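Local coordinates for nitrate regulatory protein (Klebsiella oxytoca, PDB 4AKK), which senses nitrate and nitrite and binds the terminator in the nasF operon leader RNA, allowing transcription to read through into the nas genes, at residues A[122-127]-A[170-175]; A[178-183]-A[336-341]; A[186-191]-A[235-240]. All coordinates share one frame; numbering follows the deposited sequence.

The three contacts lie in an all-helical chain; both segments of contacts 1 and 3, and segment 178-183 of contact 2, belong to the nitrate- and nitrite-sensing NIT region. Contact 1 closes first, between helix 122-134 and the short helix 169-173; its centre lies about 17 Å from that of contact 2 and about 18 Å from that of contact 3. Contacts 2 and 3 share helix 180-212, with centres about 14 Å apart. Asn174 ties the group together: its ND2 probably donates a hydrogen bond to Ala183 O, 3.3 Å away, and its side chain packs on Met186 and Val187. Contacts 1 and 2 both touch the second subunit, whereas contact 3 is buried within one chain.

Contact 1: A[122-127]-A[170-175]; sequences SALCWR and VPQLND
Gln172 meets helix 122-134 with its CG anti to the backbone N (chi1 -160°) and a bend at chi2 (69°), and Leu124, whose CG is likewise anti to its own N, passes it in the opposite direction. The glutamine stem lies against the helix backbone: Gln172 CG sits 3.7 Å from Leu124 CA, while Leu124 CD1 packs on Gln172 CB. The amide beyond this stem is used at both ends. Gln172 OE1 lies at the edge of the Arg127 guanidinium, in the plane of that group, and accepts from Arg127 NE over 3.4 Å, a nearly straight but weak bond; the two planes are only 28° apart. Gln172 NE2 donates to Asp175 OD2 at 2.8 Å, with the carboxylate oxygen almost in the amide plane and approached on its anti side. The rotation of the amide is set mainly by this short bond to Asp175, with the weak one from Arg127 in support, and Ala123 CB touches Gln172 NE2 at 3.3 Å. Alongside the glutamine, Leu173 CD2 reaches the two methyl groups of Leu124, each 4.0 Å away, and Leu173 also packs on Leu62 and Ala63 of helix 56-85. Ser121 OG bonds to Asp175 OD2 and to Leu124 N, linking the carboxylate to the beginning of helix 122-134. On the second subunit, Phe42 meets the Trp126 ring edge-to-face. The arrangement packs helix 122-134 against the short helix 169-173 and the residues after it within the all-helical NIT nitrate receptor, a polar glutamine bridge beside a leucine pair close to the dimer interface.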
loop_
_atom_site.group_PDB
_atom_site.type_symbol
_atom_site.label_atom_id
_atom_site.label_comp_id
_atom_site.label_asym_id
_atom_site.label_seq_id
_atom_site.Cartn_x
_atom_site.Cartn_y
_atom_site.Cartn_z
ATOM N N SER A 122 5.458 13.102 15.283
ATOM C CA SER A 122 6.194 13.976 14.387
ATOM C C SER A 122 5.524 14.070 13.013
ATOM O O SER A 122 5.387 15.151 12.457
ATOM C CB SER A 122 7.641 13.492 14.246
ATOM O OG SER A 122 8.365 14.329 13.360
ATOM N N ALA A 123 5.104 12.937 12.467
ATOM C CA ALA A 123 4.459 12.956 11.160
ATOM C C ALA A 123 3.123 13.719 11.178
ATOM O O ALA A 123 2.810 14.456 10.242
ATOM C CB ALA A 123 4.280 11.535 10.640
ATOM N N LEU A 124 2.342 13.570 12.247
ATOM C CA LEU A 124 1.080 14.310 12.368
ATOM C C LEU A 124 1.331 15.811 12.448
ATOM O O LEU A 124 0.625 16.613 11.830
ATOM C CB LEU A 124 0.266 13.841 13.582
ATOM C CG LEU A 124 -1.126 14.468 13.690
ATOM C CD1 LEU A 124 -1.985 14.078 12.482
ATOM C CD2 LEU A 124 -1.805 14.056 15.000
ATOM N N CYS A 125 2.349 16.192 13.206
ATOM C CA CYS A 125 2.777 17.586 13.237
ATOM C C CYS A 125 3.068 18.135 11.847
ATOM O O CYS A 125 2.662 19.260 11.515
ATOM C CB CYS A 125 4.007 17.753 14.119
ATOM S SG CYS A 125 3.702 17.403 15.868
ATOM N N TRP A 126 3.786 17.357 11.038
ATOM C CA TRP A 126 4.104 17.794 9.675
ATOM C C TRP A 126 2.837 17.973 8.824
ATOM O O TRP A 126 2.710 18.950 8.089
ATOM C CB TRP A 126 5.073 16.823 8.997
ATOM C CG TRP A 126 6.523 17.122 9.252
ATOM C CD1 TRP A 126 7.258 16.758 10.346
ATOM C CD2 TRP A 126 7.422 17.828 8.385
ATOM N NE1 TRP A 126 8.555 17.197 10.216
ATOM C CE2 TRP A 126 8.682 17.857 9.022
ATOM C CE3 TRP A 126 7.284 18.439 7.133
ATOM C CZ2 TRP A 126 9.802 18.474 8.448
ATOM C CZ3 TRP A 126 8.400 19.049 6.564
ATOM C CH2 TRP A 126 9.639 19.061 7.223
ATOM N N ARG A 127 1.905 17.031 8.927
ATOM C CA ARG A 127 0.668 17.114 8.158
ATOM C C ARG A 127 -0.105 18.362 8.552
ATOM O O ARG A 127 -0.584 19.113 7.703
ATOM C CB ARG A 127 -0.207 15.881 8.393
ATOM C CG ARG A 127 0.333 14.596 7.792
ATOM C CD ARG A 127 0.333 14.617 6.265
ATOM N NE ARG A 127 0.729 13.316 5.721
ATOM C CZ ARG A 127 0.977 13.075 4.435
ATOM N NH1 ARG A 127 0.875 14.049 3.537
ATOM N NH2 ARG A 127 1.340 11.858 4.046
ATOM N N VAL A 170 -6.145 13.243 8.112
ATOM C CA VAL A 170 -7.003 12.173 8.638
ATOM C C VAL A 170 -6.360 10.785 8.753
ATOM O O VAL A 170 -6.398 10.181 9.824
ATOM C CB VAL A 170 -8.331 12.071 7.864
ATOM C CG1 VAL A 170 -9.174 10.926 8.407
ATOM C CG2 VAL A 170 -9.097 13.381 7.960
ATOM N N PRO A 171 -5.780 10.270 7.655
ATOM C CA PRO A 171 -5.118 8.962 7.718
ATOM C C PRO A 171 -3.961 8.969 8.710
ATOM O O PRO A 171 -3.654 7.958 9.337
ATOM C CB PRO A 171 -4.573 8.768 6.294
ATOM C CG PRO A 171 -5.337 9.741 5.438
ATOM C CD PRO A 171 -5.639 10.900 6.330
ATOM N N GLN A 172 -3.309 10.113 8.841
ATOM C CA GLN A 172 -2.202 10.232 9.775
ATOM C C GLN A 172 -2.714 10.099 11.203
ATOM O O GLN A 172 -2.000 9.647 12.092
ATOM C CB GLN A 172 -1.506 11.581 9.612
ATOM C CG GLN A 172 -0.109 11.577 10.176
ATOM C CD GLN A 172 0.800 10.713 9.354
ATOM O OE1 GLN A 172 0.851 10.851 8.129
ATOM N NE2 GLN A 172 1.521 9.807 10.010
ATOM N N LEU A 173 -3.962 10.505 11.410
ATOM C CA LEU A 173 -4.612 10.357 12.706
ATOM C C LEU A 173 -4.572 8.921 13.220
ATOM O O LEU A 173 -4.503 8.702 14.427
ATOM C CB LEU A 173 -6.061 10.850 12.649
ATOM C CG LEU A 173 -6.260 12.354 12.804
ATOM C CD1 LEU A 173 -7.735 12.674 12.983
ATOM C CD2 LEU A 173 -5.455 12.864 13.980
ATOM N N ASN A 174 -4.610 7.948 12.309
ATOM C CA ASN A 174 -4.518 6.531 12.682
ATOM C C ASN A 174 -3.181 6.056 13.268
ATOM O O ASN A 174 -3.130 5.031 13.952
ATOM C CB ASN A 174 -4.902 5.636 11.502
ATOM C CG ASN A 174 -6.369 5.255 11.515
ATOM O OD1 ASN A 174 -7.076 5.501 12.495
ATOM N ND2 ASN A 174 -6.833 4.638 10.436
ATOM N N ASP A 175 -2.101 6.785 13.002
ATOM C CA ASP A 175 -0.784 6.386 13.506
ATOM C C ASP A 175 -0.705 6.469 15.035
ATOM O O ASP A 175 0.299 6.090 15.644
ATOM C CB ASP A 175 0.355 7.189 12.835
ATOM C CG ASP A 175 0.522 8.606 13.409
ATOM O OD1 ASP A 175 -0.024 8.892 14.497
ATOM O OD2 ASP A 175 1.213 9.439 12.771
#

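Contact 2: A[178-183]-A[336-341]; sequences DDPQIA and DKQLLP
Pro180 and Gln338 bring the two backbones to 5.6 Å between their CA atoms, where the first turn of helix 180-212 meets the last turn of helix 331-339. The proline ring supplies most of the surface on its side. Pro180 CB rests 3.5 Å from Lys337 O, and Pro180 CG is as near to Gln338 OE1, so the ring lies against both a main-chain carbonyl and a side-chain amide. Gln338 reaches it with CG anti to the backbone N (chi1 179°) and a bend at chi2 that brings Gln338 CD to 3.9 Å from Pro180 CG. Leu340 contributes its CD1 methyl, 3.3 Å from Pro180 O and also packed on Pro180 CB. This residue leaves helical geometry with positive phi (56°) and is also the N-cap of helix 341-358, so the leucine contact falls at the break between two successive helices. A water joins the main chains, donating to Asp178 O at 3.0 Å and to Gln338 O at 2.6 Å. Asp179 turns away from the contact and caps its own helix instead: Asp179 OD2 accepts from Ile182 N at 2.9 Å through the anti lone pair, a bond that would favour the charged carboxylate at this helix start. Gln49 of helix 37-52 touches Asp178 and Pro180, and its OE1 makes a weak hydrogen bond with Gln338 NE2, while helix 277-312 packs on Asp179 and Ile182. Trp126 of the second subunit packs on Gln338, placing this surface contact at a meeting of helices 37-52, 180-212, 277-312 and 331-339 beside the neighbouring chain.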
loop_
_atom_site.group_PDB
_atom_site.type_symbol
_atom_site.label_atom_id
_atom_site.label_comp_id
_atom_site.label_asym_id
_atom_site.label_seq_id
_atom_site.Cartn_x
_atom_site.Cartn_y
_atom_site.Cartn_z
ATOM N N ASP A 178 -4.797 2.973 18.442
ATOM C CA ASP A 178 -4.573 1.539 18.631
ATOM C C ASP A 178 -5.856 0.709 18.464
ATOM O O ASP A 178 -5.810 -0.420 17.980
ATOM C CB ASP A 178 -3.918 1.271 19.992
ATOM C CG ASP A 178 -2.493 1.818 20.079
ATOM O OD1 ASP A 178 -1.819 1.904 19.028
ATOM O OD2 ASP A 178 -2.044 2.159 21.198
ATOM N N ASP A 179 -7.001 1.275 18.830
ATOM C CA ASP A 179 -8.256 0.540 18.702
ATOM C C ASP A 179 -8.618 0.156 17.270
ATOM O O ASP A 179 -8.769 1.021 16.416
ATOM C CB ASP A 179 -9.428 1.316 19.286
ATOM C CG ASP A 179 -10.672 0.452 19.395
ATOM O OD1 ASP A 179 -10.817 -0.221 20.431
ATOM O OD2 ASP A 179 -11.466 0.401 18.426
ATOM N N PRO A 180 -8.814 -1.146 17.025
ATOM C CA PRO A 180 -9.136 -1.677 15.694
ATOM C C PRO A 180 -10.455 -1.140 15.126
ATOM O O PRO A 180 -10.510 -0.808 13.941
ATOM C CB PRO A 180 -9.270 -3.188 15.931
ATOM C CG PRO A 180 -8.669 -3.451 17.260
ATOM C CD PRO A 180 -8.813 -2.193 18.058
ATOM N N GLN A 181 -11.504 -1.079 15.943
ATOM C CA GLN A 181 -12.801 -0.607 15.462
ATOM C C GLN A 181 -12.755 0.863 15.063
ATOM O O GLN A 181 -13.292 1.259 14.027
ATOM C CB GLN A 181 -13.903 -0.819 16.506
ATOM C CG GLN A 181 -14.461 -2.234 16.553
ATOM C CD GLN A 181 -13.781 -3.084 17.605
ATOM O OE1 GLN A 181 -14.020 -2.919 18.805
ATOM N NE2 GLN A 181 -12.927 -4.003 17.162
ATOM N N ILE A 182 -12.125 1.675 15.897
ATOM C CA ILE A 182 -12.025 3.091 15.596
ATOM C C ILE A 182 -11.158 3.329 14.367
ATOM O O ILE A 182 -11.530 4.085 13.471
ATOM C CB ILE A 182 -11.488 3.880 16.788
ATOM C CG1 ILE A 182 -12.360 3.597 18.014
ATOM C CG2 ILE A 182 -11.480 5.364 16.475
ATOM C CD1 ILE A 182 -13.829 3.995 17.817
ATOM N N ALA A 183 -10.012 2.667 14.313
ATOM C CA ALA A 183 -9.114 2.844 13.181
ATOM C C ALA A 183 -9.836 2.466 11.897
ATOM O O ALA A 183 -9.719 3.167 10.898
ATOM C CB ALA A 183 -7.838 2.023 13.358
ATOM N N ASP A 336 -3.982 -9.949 12.866
ATOM C CA ASP A 336 -4.616 -9.257 11.752
ATOM C C ASP A 336 -5.815 -8.444 12.224
ATOM O O ASP A 336 -5.952 -7.280 11.862
ATOM C CB ASP A 336 -5.044 -10.240 10.659
ATOM C CG ASP A 336 -5.810 -9.561 9.530
ATOM O OD1 ASP A 336 -7.025 -9.310 9.694
ATOM O OD2 ASP A 336 -5.197 -9.282 8.476
ATOM N N LYS A 337 -6.672 -9.066 13.028
ATOM C CA LYS A 337 -7.824 -8.381 13.610
ATOM C C LYS A 337 -7.396 -7.142 14.386
ATOM O O LYS A 337 -8.111 -6.148 14.407
ATOM C CB LYS A 337 -8.595 -9.316 14.545
ATOM C CG LYS A 337 -9.357 -10.425 13.838
ATOM C CD LYS A 337 -10.664 -9.908 13.252
ATOM C CE LYS A 337 -11.641 -9.501 14.350
ATOM N NZ LYS A 337 -12.963 -9.057 13.810
ATOM N N GLN A 338 -6.232 -7.211 15.029
ATOM C CA GLN A 338 -5.767 -6.113 15.877
ATOM C C GLN A 338 -5.033 -5.006 15.101
ATOM O O GLN A 338 -5.243 -3.820 15.357
ATOM C CB GLN A 338 -4.886 -6.646 17.013
ATOM C CG GLN A 338 -4.326 -5.560 17.934
ATOM C CD GLN A 338 -5.392 -4.898 18.787
ATOM O OE1 GLN A 338 -6.455 -5.470 19.029
ATOM N NE2 GLN A 338 -5.108 -3.687 19.255
ATOM N N LEU A 339 -4.180 -5.396 14.157
ATOM C CA LEU A 339 -3.385 -4.435 13.392
ATOM C C LEU A 339 -4.083 -3.958 12.108
ATOM O O LEU A 339 -3.872 -2.831 11.664
ATOM C CB LEU A 339 -1.998 -5.012 13.065
ATOM C CG LEU A 339 -1.155 -5.486 14.255
ATOM C CD1 LEU A 339 0.267 -5.776 13.816
ATOM C CD2 LEU A 339 -1.158 -4.461 15.381
ATOM N N LEU A 340 -4.903 -4.820 11.518
ATOM C CA LEU A 340 -5.659 -4.465 10.322
ATOM C C LEU A 340 -4.761 -3.987 9.184
ATOM O O LEU A 340 -4.870 -2.843 8.731
ATOM C CB LEU A 340 -6.672 -3.384 10.656
ATOM C CG LEU A 340 -7.789 -3.833 11.586
ATOM C CD1 LEU A 340 -8.711 -2.657 11.870
ATOM C CD2 LEU A 340 -8.542 -4.981 10.945
ATOM N N PRO A 341 -3.871 -4.864 8.709
ATOM C CA PRO A 341 -2.940 -4.471 7.644
ATOM C C PRO A 341 -3.676 -4.091 6.356
ATOM O O PRO A 341 -3.288 -3.126 5.712
ATOM C CB PRO A 341 -2.089 -5.736 7.441
ATOM C CG PRO A 341 -2.961 -6.853 7.977
ATOM C CD PRO A 341 -3.624 -6.239 9.172
HETATM O O HOH W 1 -4.961 -1.194 15.196
#

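Contact 3: A[186-191]-A[235-240]; sequences MVALYS and DSFQAL
Ser191 and Ser236 form the polar centre of this contact, with Ser236 OG donating to Ser191 OG over 2.8 Å. On one flank, Val187 CG1 meets Leu240 CD1 at 3.4 Å, tighter than usual for two methyl groups, as the side chains cross at a slant. Next to them Ala188 CB packs on Leu240 CB at 3.8 Å. Phe237 presents its ring edge to the main chain, placing Phe237 CD1 3.6 Å from Ala188 O. Ser191 OG is itself positioned by its own helix: anti to its carbonyl carbon (chi1 -58°), it donates to Val187 O from above the carbonyl plane, while Ser191 N reaches the same oxygen from the opposite face. The short chain of hydroxyls therefore runs from Ser236 through Ser191 back into the latter's own helix. Farther out, Phe192 and Phe249 make edge-to-face contacts with Phe237, and Val343 of helix 341-358 touches both Val187 and Leu240. The segment axes approach to 7.9 Å at 151° between their directions, a close, roughly antiparallel helix pair in which Ala188, Ser191 and Ser236 let the axes come near, as in helical bundles, here inside the NIT domain.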
loop_
_atom_site.group_PDB
_atom_site.type_symbol
_atom_site.label_atom_id
_atom_site.label_comp_id
_atom_site.label_asym_id
_atom_site.label_seq_id
_atom_site.Cartn_x
_atom_site.Cartn_y
_atom_site.Cartn_z
ATOM N N MET A 186 -12.160 5.273 11.009
ATOM C CA MET A 186 -11.448 6.428 10.486
ATOM C C MET A 186 -11.119 6.240 9.017
ATOM O O MET A 186 -11.271 7.160 8.224
ATOM C CB MET A 186 -10.178 6.732 11.293
ATOM C CG MET A 186 -10.444 7.530 12.560
ATOM S SD MET A 186 -10.652 9.320 12.333
ATOM C CE MET A 186 -11.280 9.444 10.682
ATOM N N VAL A 187 -10.685 5.042 8.649
ATOM C CA VAL A 187 -10.358 4.782 7.253
ATOM C C VAL A 187 -11.606 4.794 6.360
ATOM O O VAL A 187 -11.580 5.341 5.256
ATOM C CB VAL A 187 -9.570 3.467 7.090
ATOM C CG1 VAL A 187 -9.519 3.043 5.620
ATOM C CG2 VAL A 187 -8.168 3.642 7.638
ATOM N N ALA A 188 -12.691 4.201 6.843
ATOM C CA ALA A 188 -13.968 4.235 6.128
ATOM C C ALA A 188 -14.427 5.677 5.890
ATOM O O ALA A 188 -14.878 6.021 4.798
ATOM C CB ALA A 188 -15.042 3.456 6.908
ATOM N N LEU A 189 -14.321 6.511 6.923
ATOM C CA LEU A 189 -14.654 7.925 6.816
ATOM C C LEU A 189 -13.749 8.657 5.820
ATOM O O LEU A 189 -14.230 9.376 4.936
ATOM C CB LEU A 189 -14.562 8.600 8.191
ATOM C CG LEU A 189 -14.674 10.126 8.190
ATOM C CD1 LEU A 189 -16.055 10.548 7.717
ATOM C CD2 LEU A 189 -14.375 10.709 9.575
ATOM N N TYR A 190 -12.441 8.472 5.972
ATOM C CA TYR A 190 -11.475 9.082 5.066
ATOM C C TYR A 190 -11.773 8.667 3.629
ATOM O O TYR A 190 -11.757 9.493 2.721
ATOM C CB TYR A 190 -10.040 8.678 5.435
ATOM C CG TYR A 190 -9.036 9.068 4.383
ATOM C CD1 TYR A 190 -8.747 10.404 4.140
ATOM C CD2 TYR A 190 -8.388 8.108 3.620
ATOM C CE1 TYR A 190 -7.843 10.776 3.174
ATOM C CE2 TYR A 190 -7.478 8.471 2.644
ATOM C CZ TYR A 190 -7.214 9.811 2.426
ATOM O OH TYR A 190 -6.313 10.190 1.464
ATOM N N SER A 191 -12.032 7.377 3.427
ATOM C CA SER A 191 -12.360 6.893 2.092
ATOM C C SER A 191 -13.546 7.670 1.556
ATOM O O SER A 191 -13.540 8.115 0.417
ATOM C CB SER A 191 -12.701 5.406 2.102
ATOM O OG SER A 191 -11.630 4.641 2.616
ATOM N N ASP A 235 -15.648 2.152 -2.897
ATOM C CA ASP A 235 -15.486 0.717 -2.678
ATOM C C ASP A 235 -14.811 0.467 -1.343
ATOM O O ASP A 235 -15.219 -0.407 -0.595
ATOM C CB ASP A 235 -14.687 0.048 -3.796
ATOM C CG ASP A 235 -15.448 -0.002 -5.116
ATOM O OD1 ASP A 235 -16.627 0.416 -5.156
ATOM O OD2 ASP A 235 -14.855 -0.455 -6.120
ATOM N N SER A 236 -13.770 1.229 -1.045
ATOM C CA SER A 236 -13.142 1.131 0.260
ATOM C C SER A 236 -14.128 1.481 1.391
ATOM O O SER A 236 -14.210 0.759 2.390
ATOM C CB SER A 236 -11.879 1.986 0.327
ATOM O OG SER A 236 -11.407 2.064 1.658
ATOM N N PHE A 237 -14.890 2.559 1.230
ATOM C CA PHE A 237 -15.894 2.925 2.240
ATOM C C PHE A 237 -16.883 1.781 2.498
ATOM O O PHE A 237 -17.197 1.474 3.643
ATOM C CB PHE A 237 -16.664 4.201 1.860
ATOM C CG PHE A 237 -18.013 4.312 2.529
ATOM C CD1 PHE A 237 -18.114 4.688 3.864
ATOM C CD2 PHE A 237 -19.176 4.003 1.835
ATOM C CE1 PHE A 237 -19.348 4.767 4.489
ATOM C CE2 PHE A 237 -20.422 4.079 2.458
ATOM C CZ PHE A 237 -20.507 4.462 3.782
ATOM N N GLN A 238 -17.363 1.153 1.428
ATOM C CA GLN A 238 -18.368 0.107 1.543
ATOM C C GLN A 238 -17.812 -1.143 2.193
ATOM O O GLN A 238 -18.479 -1.766 2.998
ATOM C CB GLN A 238 -18.962 -0.227 0.179
ATOM C CG GLN A 238 -19.713 0.945 -0.437
ATOM C CD GLN A 238 -20.568 0.535 -1.616
ATOM O OE1 GLN A 238 -20.257 0.859 -2.767
ATOM N NE2 GLN A 238 -21.651 -0.189 -1.338
ATOM N N ALA A 239 -16.586 -1.508 1.845
ATOM C CA ALA A 239 -15.950 -2.649 2.481
ATOM C C ALA A 239 -15.757 -2.435 3.984
ATOM O O ALA A 239 -15.797 -3.387 4.755
ATOM C CB ALA A 239 -14.618 -2.967 1.809
ATOM N N LEU A 240 -15.568 -1.193 4.410
ATOM C CA LEU A 240 -15.140 -0.960 5.789
ATOM C C LEU A 240 -16.200 -0.430 6.723
ATOM O O LEU A 240 -16.022 -0.468 7.937
ATOM C CB LEU A 240 -13.949 -0.017 5.829
ATOM C CG LEU A 240 -12.664 -0.616 5.270
ATOM C CD1 LEU A 240 -11.617 0.467 5.153
ATOM C CD2 LEU A 240 -12.189 -1.763 6.165
#